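Local coordinates for protein Niban 2 (Homo sapiens, PDB 7CTP) that may suppress apoptosis and may promote melanoma cell invasion, and carries a PH domain within the portion described here, at residues Arg87-Glu101 / Ala105-Asn117. Residues are numbered along the deposited sequence; the frame is centred on the assembly and turned at random.
Sequences RFSLVPHNYGLVLYE and AYERQVPPRAVIN. With GOL (glycerol), chain D.
Y100 is held between Y106 and P112. The edge of the Y106 ring is turned toward one face of Y100, CD1 of Y106 lying 3.5 Å from CZ of Y100, planes at 60°. On the opposite face P112 CB makes a CH-pi contact, its rigid apolar ring suiting a flat aromatic neighbour. Because Y106 carries CG anti to its own N (chi1 166°), its ring also reaches F88, whose CE2 sits over a face of Y106, 3.5 Å from CD2; L90 CD1 touches the phenol end. An alanine in place of Y100 would probably leave the Y106 edge and P112 CB without the ring between them, opening a gap.

Strands 97-100 and 114-116 are antiparallel neighbours in the PH-domain sheet, joined through helix 103-107, with 114-116 outermost. L97 and I116 exchange both backbone bonds, and L99 N donates to A114 O at 3.1 Å. A classic beta bulge follows: R113 N donates to L99 O at 2.7 Å, and A114 N adds a weak bond.

The branched chains of buried L97, L99 and I116 fill the face also lined by F171 and Y169. On the V98 and V115 face, V98 CG1 presses tightly on P112 CB.

E101 OE1 forms a long salt bridge with R113 NH1 at 3.5 Å. R87 NH2 and R113 NH2, both donors, lie 3.5 Å apart unbonded, and the E101 carboxylate probably offsets part of this like charge.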
loop_
_atom_site.group_PDB
_atom_site.type_symbol
_atom_site.label_atom_id
_atom_site.label_comp_id
_atom_site.label_asym_id
_atom_site.label_seq_id
_atom_site.Cartn_x
_atom_site.Cartn_y
_atom_site.Cartn_z
ATOM N N ARG A 87 8.872 -24.407 -14.874
ATOM C CA ARG A 87 7.894 -23.468 -15.391
ATOM C C ARG A 87 8.632 -22.270 -15.955
ATOM O O ARG A 87 9.574 -21.767 -15.335
ATOM C CB ARG A 87 6.905 -23.009 -14.304
ATOM C CG ARG A 87 5.894 -24.057 -13.887
ATOM C CD ARG A 87 4.727 -24.133 -14.859
ATOM N NE ARG A 87 3.774 -25.173 -14.487
ATOM C CZ ARG A 87 3.897 -26.454 -14.815
ATOM N NH1 ARG A 87 4.937 -26.862 -15.531
ATOM N NH2 ARG A 87 2.978 -27.327 -14.430
ATOM N N PHE A 88 8.226 -21.833 -17.142
ATOM C CA PHE A 88 8.683 -20.549 -17.649
ATOM C C PHE A 88 7.876 -19.468 -16.952
ATOM O O PHE A 88 6.645 -19.440 -17.061
ATOM C CB PHE A 88 8.525 -20.448 -19.162
ATOM C CG PHE A 88 8.988 -19.136 -19.724
ATOM C CD1 PHE A 88 10.318 -18.758 -19.636
ATOM C CD2 PHE A 88 8.088 -18.267 -20.323
ATOM C CE1 PHE A 88 10.743 -17.534 -20.150
ATOM C CE2 PHE A 88 8.507 -17.044 -20.837
ATOM C CZ PHE A 88 9.829 -16.679 -20.751
ATOM N N SER A 89 8.561 -18.605 -16.213
ATOM C CA SER A 89 7.918 -17.629 -15.348
ATOM C C SER A 89 8.194 -16.238 -15.896
ATOM O O SER A 89 9.347 -15.895 -16.174
ATOM C CB SER A 89 8.428 -17.768 -13.913
ATOM O OG SER A 89 8.191 -16.588 -13.172
ATOM N N LEU A 90 7.138 -15.444 -16.060
ATOM C CA LEU A 90 7.226 -14.157 -16.733
ATOM C C LEU A 90 6.538 -13.098 -15.890
ATOM O O LEU A 90 5.449 -13.335 -15.357
ATOM C CB LEU A 90 6.583 -14.228 -18.127
ATOM C CG LEU A 90 6.765 -13.085 -19.132
ATOM C CD1 LEU A 90 6.582 -13.621 -20.532
ATOM C CD2 LEU A 90 5.788 -11.946 -18.888
ATOM N N VAL A 91 7.168 -11.935 -15.779
ATOM C CA VAL A 91 6.564 -10.792 -15.101
ATOM C C VAL A 91 6.219 -9.730 -16.139
ATOM O O VAL A 91 7.118 -9.035 -16.630
ATOM C CB VAL A 91 7.492 -10.213 -14.026
ATOM C CG1 VAL A 91 6.867 -8.953 -13.431
ATOM C CG2 VAL A 91 7.748 -11.250 -12.937
ATOM N N PRO A 92 4.946 -9.561 -16.491
ATOM C CA PRO A 92 4.579 -8.541 -17.484
ATOM C C PRO A 92 4.706 -7.119 -16.967
ATOM O O PRO A 92 5.059 -6.885 -15.808
ATOM C CB PRO A 92 3.113 -8.869 -17.806
ATOM C CG PRO A 92 2.850 -10.220 -17.228
ATOM C CD PRO A 92 3.783 -10.356 -16.065
ATOM N N HIS A 93 4.380 -6.159 -17.838
ATOM C CA HIS A 93 4.460 -4.738 -17.505
ATOM C C HIS A 93 3.698 -4.385 -16.232
ATOM O O HIS A 93 4.031 -3.399 -15.564
ATOM C CB HIS A 93 3.898 -3.904 -18.661
ATOM C CG HIS A 93 2.434 -4.139 -18.900
ATOM N ND1 HIS A 93 1.451 -3.290 -18.431
ATOM C CD2 HIS A 93 1.788 -5.153 -19.526
ATOM C CE1 HIS A 93 0.264 -3.764 -18.772
ATOM N NE2 HIS A 93 0.441 -4.891 -19.439
ATOM N N ASN A 94 2.651 -5.141 -15.899
ATOM C CA ASN A 94 1.808 -4.809 -14.758
ATOM C C ASN A 94 2.141 -5.622 -13.512
ATOM O O ASN A 94 1.353 -5.622 -12.562
ATOM C CB ASN A 94 0.328 -4.983 -15.116
ATOM C CG ASN A 94 -0.025 -6.403 -15.514
ATOM O OD1 ASN A 94 0.782 -7.329 -15.385
ATOM N ND2 ASN A 94 -1.248 -6.584 -16.004
ATOM N N TYR A 95 3.274 -6.326 -13.508
ATOM C CA TYR A 95 3.831 -6.960 -12.308
ATOM C C TYR A 95 2.989 -8.131 -11.808
ATOM O O TYR A 95 3.075 -8.511 -10.633
ATOM C CB TYR A 95 4.047 -5.938 -11.186
ATOM C CG TYR A 95 5.308 -5.130 -11.368
ATOM C CD1 TYR A 95 6.557 -5.691 -11.117
ATOM C CD2 TYR A 95 5.255 -3.807 -11.799
ATOM C CE1 TYR A 95 7.724 -4.952 -11.281
ATOM C CE2 TYR A 95 6.412 -3.064 -11.964
ATOM C CZ TYR A 95 7.639 -3.641 -11.706
ATOM O OH TYR A 95 8.792 -2.898 -11.873
ATOM N N GLY A 96 2.178 -8.725 -12.676
ATOM C CA GLY A 96 1.685 -10.055 -12.397
ATOM C C GLY A 96 2.807 -11.070 -12.490
ATOM O O GLY A 96 3.875 -10.805 -13.041
ATOM N N LEU A 97 2.594 -12.237 -11.900
ATOM C CA LEU A 97 3.535 -13.342 -12.033
ATOM C C LEU A 97 2.839 -14.417 -12.857
ATOM O O LEU A 97 1.846 -15.000 -12.411
ATOM C CB LEU A 97 3.975 -13.859 -10.663
ATOM C CG LEU A 97 4.864 -15.100 -10.658
ATOM C CD1 LEU A 97 6.149 -14.851 -11.451
ATOM C CD2 LEU A 97 5.174 -15.521 -9.236
ATOM N N VAL A 98 3.349 -14.671 -14.063
ATOM C CA VAL A 98 2.691 -15.529 -15.043
ATOM C C VAL A 98 3.549 -16.762 -15.280
ATOM O O VAL A 98 4.724 -16.646 -15.647
ATOM C CB VAL A 98 2.436 -14.775 -16.356
ATOM C CG1 VAL A 98 1.607 -15.617 -17.275
ATOM C CG2 VAL A 98 1.743 -13.456 -16.068
ATOM N N LEU A 99 2.960 -17.941 -15.088
ATOM C CA LEU A 99 3.674 -19.210 -15.187
ATOM C C LEU A 99 3.150 -20.010 -16.379
ATOM O O LEU A 99 1.948 -20.293 -16.462
ATOM C CB LEU A 99 3.520 -20.011 -13.896
ATOM C CG LEU A 99 3.830 -19.261 -12.594
ATOM C CD1 LEU A 99 3.549 -20.135 -11.379
ATOM C CD2 LEU A 99 5.271 -18.795 -12.587
ATOM N N TYR A 100 4.054 -20.378 -17.288
ATOM C CA TYR A 100 3.768 -21.253 -18.419
ATOM C C TYR A 100 4.454 -22.595 -18.212
ATOM O O TYR A 100 5.409 -22.704 -17.444
ATOM C CB TYR A 100 4.251 -20.636 -19.735
ATOM C CG TYR A 100 3.586 -19.332 -20.099
ATOM C CD1 TYR A 100 4.055 -18.127 -19.596
ATOM C CD2 TYR A 100 2.493 -19.306 -20.957
ATOM C CE1 TYR A 100 3.454 -16.929 -19.932
ATOM C CE2 TYR A 100 1.881 -18.113 -21.300
ATOM C CZ TYR A 100 2.370 -16.929 -20.784
ATOM O OH TYR A 100 1.772 -15.732 -21.112
ATOM N N GLU A 101 3.969 -23.620 -18.926
ATOM C CA GLU A 101 4.561 -24.952 -18.803
ATOM C C GLU A 101 6.049 -24.917 -19.138
ATOM O O GLU A 101 6.884 -25.445 -18.393
ATOM C CB GLU A 101 3.819 -25.947 -19.701
ATOM C CG GLU A 101 4.314 -27.390 -19.574
ATOM C CD GLU A 101 3.297 -28.408 -20.062
ATOM O OE1 GLU A 101 3.298 -29.550 -19.554
ATOM O OE2 GLU A 101 2.497 -28.068 -20.959
ATOM N N ALA A 105 6.117 -23.549 -24.969
ATOM C CA ALA A 105 4.669 -23.375 -24.914
ATOM C C ALA A 105 4.300 -21.899 -24.955
ATOM O O ALA A 105 3.293 -21.513 -25.559
ATOM C CB ALA A 105 4.095 -24.045 -23.666
ATOM N N TYR A 106 5.120 -21.053 -24.336
ATOM C CA TYR A 106 4.859 -19.620 -24.374
ATOM C C TYR A 106 4.977 -19.076 -25.792
ATOM O O TYR A 106 4.193 -18.212 -26.200
ATOM C CB TYR A 106 5.820 -18.909 -23.426
ATOM C CG TYR A 106 5.918 -17.405 -23.572
ATOM C CD1 TYR A 106 4.875 -16.570 -23.192
ATOM C CD2 TYR A 106 7.081 -16.821 -24.045
ATOM C CE1 TYR A 106 4.989 -15.201 -23.300
ATOM C CE2 TYR A 106 7.202 -15.463 -24.159
ATOM C CZ TYR A 106 6.155 -14.653 -23.788
ATOM O OH TYR A 106 6.281 -13.284 -23.899
ATOM N N GLU A 107 5.939 -19.591 -26.568
ATOM C CA GLU A 107 6.179 -19.063 -27.909
ATOM C C GLU A 107 5.044 -19.431 -28.856
ATOM O O GLU A 107 4.691 -18.648 -29.746
ATOM C CB GLU A 107 7.512 -19.579 -28.454
ATOM C CG GLU A 107 8.720 -19.374 -27.544
ATOM C CD GLU A 107 9.303 -17.971 -27.592
ATOM O OE1 GLU A 107 10.538 -17.847 -27.417
ATOM O OE2 GLU A 107 8.539 -17.002 -27.791
ATOM N N ARG A 108 4.462 -20.616 -28.679
ATOM C CA ARG A 108 3.298 -21.064 -29.436
ATOM C C ARG A 108 2.005 -20.390 -28.987
ATOM O O ARG A 108 0.930 -20.755 -29.481
ATOM C CB ARG A 108 3.152 -22.585 -29.314
ATOM C CG ARG A 108 4.464 -23.359 -29.473
ATOM C CD ARG A 108 4.274 -24.856 -29.704
ATOM N NE ARG A 108 4.254 -25.614 -28.453
ATOM C CZ ARG A 108 3.164 -25.824 -27.722
ATOM N NH1 ARG A 108 1.994 -25.358 -28.132
ATOM N NH2 ARG A 108 3.235 -26.525 -26.598
ATOM N N GLN A 109 2.098 -19.419 -28.074
ATOM C CA GLN A 109 0.943 -18.684 -27.547
ATOM C C GLN A 109 -0.033 -19.604 -26.814
ATOM O O GLN A 109 -1.253 -19.439 -26.893
ATOM C CB GLN A 109 0.233 -17.899 -28.651
ATOM C CG GLN A 109 1.134 -16.927 -29.398
ATOM C CD GLN A 109 1.501 -17.424 -30.780
ATOM O OE1 GLN A 109 0.658 -17.473 -31.676
ATOM N NE2 GLN A 109 2.765 -17.796 -30.963
ATOM N N VAL A 110 0.507 -20.578 -26.090
ATOM C CA VAL A 110 -0.332 -21.413 -25.219
ATOM C C VAL A 110 -0.734 -20.606 -23.991
ATOM O O VAL A 110 0.068 -19.783 -23.508
ATOM C CB VAL A 110 0.412 -22.691 -24.825
ATOM C CG1 VAL A 110 -0.508 -23.658 -24.091
ATOM C CG2 VAL A 110 0.950 -23.357 -26.048
ATOM N N PRO A 111 -1.954 -20.773 -23.482
ATOM C CA PRO A 111 -2.379 -20.071 -22.260
ATOM C C PRO A 111 -1.415 -20.299 -21.111
ATOM O O PRO A 111 -0.759 -21.351 -21.037
ATOM C CB PRO A 111 -3.741 -20.708 -21.951
ATOM C CG PRO A 111 -4.247 -21.191 -23.264
ATOM C CD PRO A 111 -3.068 -21.485 -24.136
ATOM N N PRO A 112 -1.323 -19.350 -20.176
ATOM C CA PRO A 112 -0.538 -19.595 -18.964
ATOM C C PRO A 112 -1.246 -20.562 -18.033
ATOM O O PRO A 112 -2.474 -20.683 -18.033
ATOM C CB PRO A 112 -0.424 -18.207 -18.331
ATOM C CG PRO A 112 -1.618 -17.467 -18.827
ATOM C CD PRO A 112 -1.875 -17.985 -20.215
ATOM N N ARG A 113 -0.446 -21.258 -17.225
ATOM C CA ARG A 113 -0.991 -22.154 -16.211
ATOM C C ARG A 113 -1.480 -21.410 -14.973
ATOM O O ARG A 113 -2.287 -21.960 -14.214
ATOM C CB ARG A 113 0.061 -23.190 -15.807
ATOM C CG ARG A 113 0.411 -24.218 -16.885
ATOM C CD ARG A 113 -0.792 -25.079 -17.259
ATOM N NE ARG A 113 -0.422 -26.263 -18.033
ATOM C CZ ARG A 113 -0.053 -27.425 -17.502
ATOM N NH1 ARG A 113 0.265 -28.448 -18.288
ATOM N NH2 ARG A 113 -0.003 -27.568 -16.186
ATOM N N ALA A 114 -1.016 -20.179 -14.759
ATOM C CA ALA A 114 -1.372 -19.398 -13.581
ATOM C C ALA A 114 -1.029 -17.936 -13.839
ATOM O O ALA A 114 -0.041 -17.641 -14.514
ATOM C CB ALA A 114 -0.632 -19.905 -12.335
ATOM N N VAL A 115 -1.846 -17.031 -13.304
ATOM C CA VAL A 115 -1.579 -15.590 -13.329
ATOM C C VAL A 115 -1.783 -15.080 -11.910
ATOM O O VAL A 115 -2.910 -15.094 -11.402
ATOM C CB VAL A 115 -2.492 -14.840 -14.309
ATOM C CG1 VAL A 115 -2.194 -13.356 -14.265
ATOM C CG2 VAL A 115 -2.316 -15.379 -15.729
ATOM N N ILE A 116 -0.707 -14.624 -11.268
ATOM C CA ILE A 116 -0.701 -14.369 -9.825
ATOM C C ILE A 116 -0.558 -12.875 -9.551
ATOM O O ILE A 116 0.416 -12.243 -9.981
ATOM C CB ILE A 116 0.427 -15.145 -9.130
ATOM C CG1 ILE A 116 0.257 -16.649 -9.352
ATOM C CG2 ILE A 116 0.441 -14.821 -7.641
ATOM C CD1 ILE A 116 1.540 -17.441 -9.099
ATOM N N ASN A 117 -1.524 -12.312 -8.824
ATOM C CA ASN A 117 -1.393 -10.988 -8.228
ATOM C C ASN A 117 -0.897 -11.177 -6.799
ATOM O O ASN A 117 -1.548 -11.855 -6.001
ATOM C CB ASN A 117 -2.733 -10.243 -8.257
ATOM C CG ASN A 117 -2.679 -8.877 -7.576
ATOM O OD1 ASN A 117 -2.361 -8.760 -6.390
ATOM N ND2 ASN A 117 -3.029 -7.834 -8.324
HETATM C C1 GOL D . -1.247 -6.869 -11.381
HETATM O O1 GOL D . -1.388 -5.475 -11.431
HETATM C C2 GOL D . -2.515 -7.470 -12.031
HETATM O O2 GOL D . -3.477 -7.823 -11.101
HETATM C C3 GOL D . -1.985 -8.678 -12.868
HETATM O O3 GOL D . -1.727 -9.721 -11.980
HETATM O O HOH W 1 2.251 -10.367 -8.812
#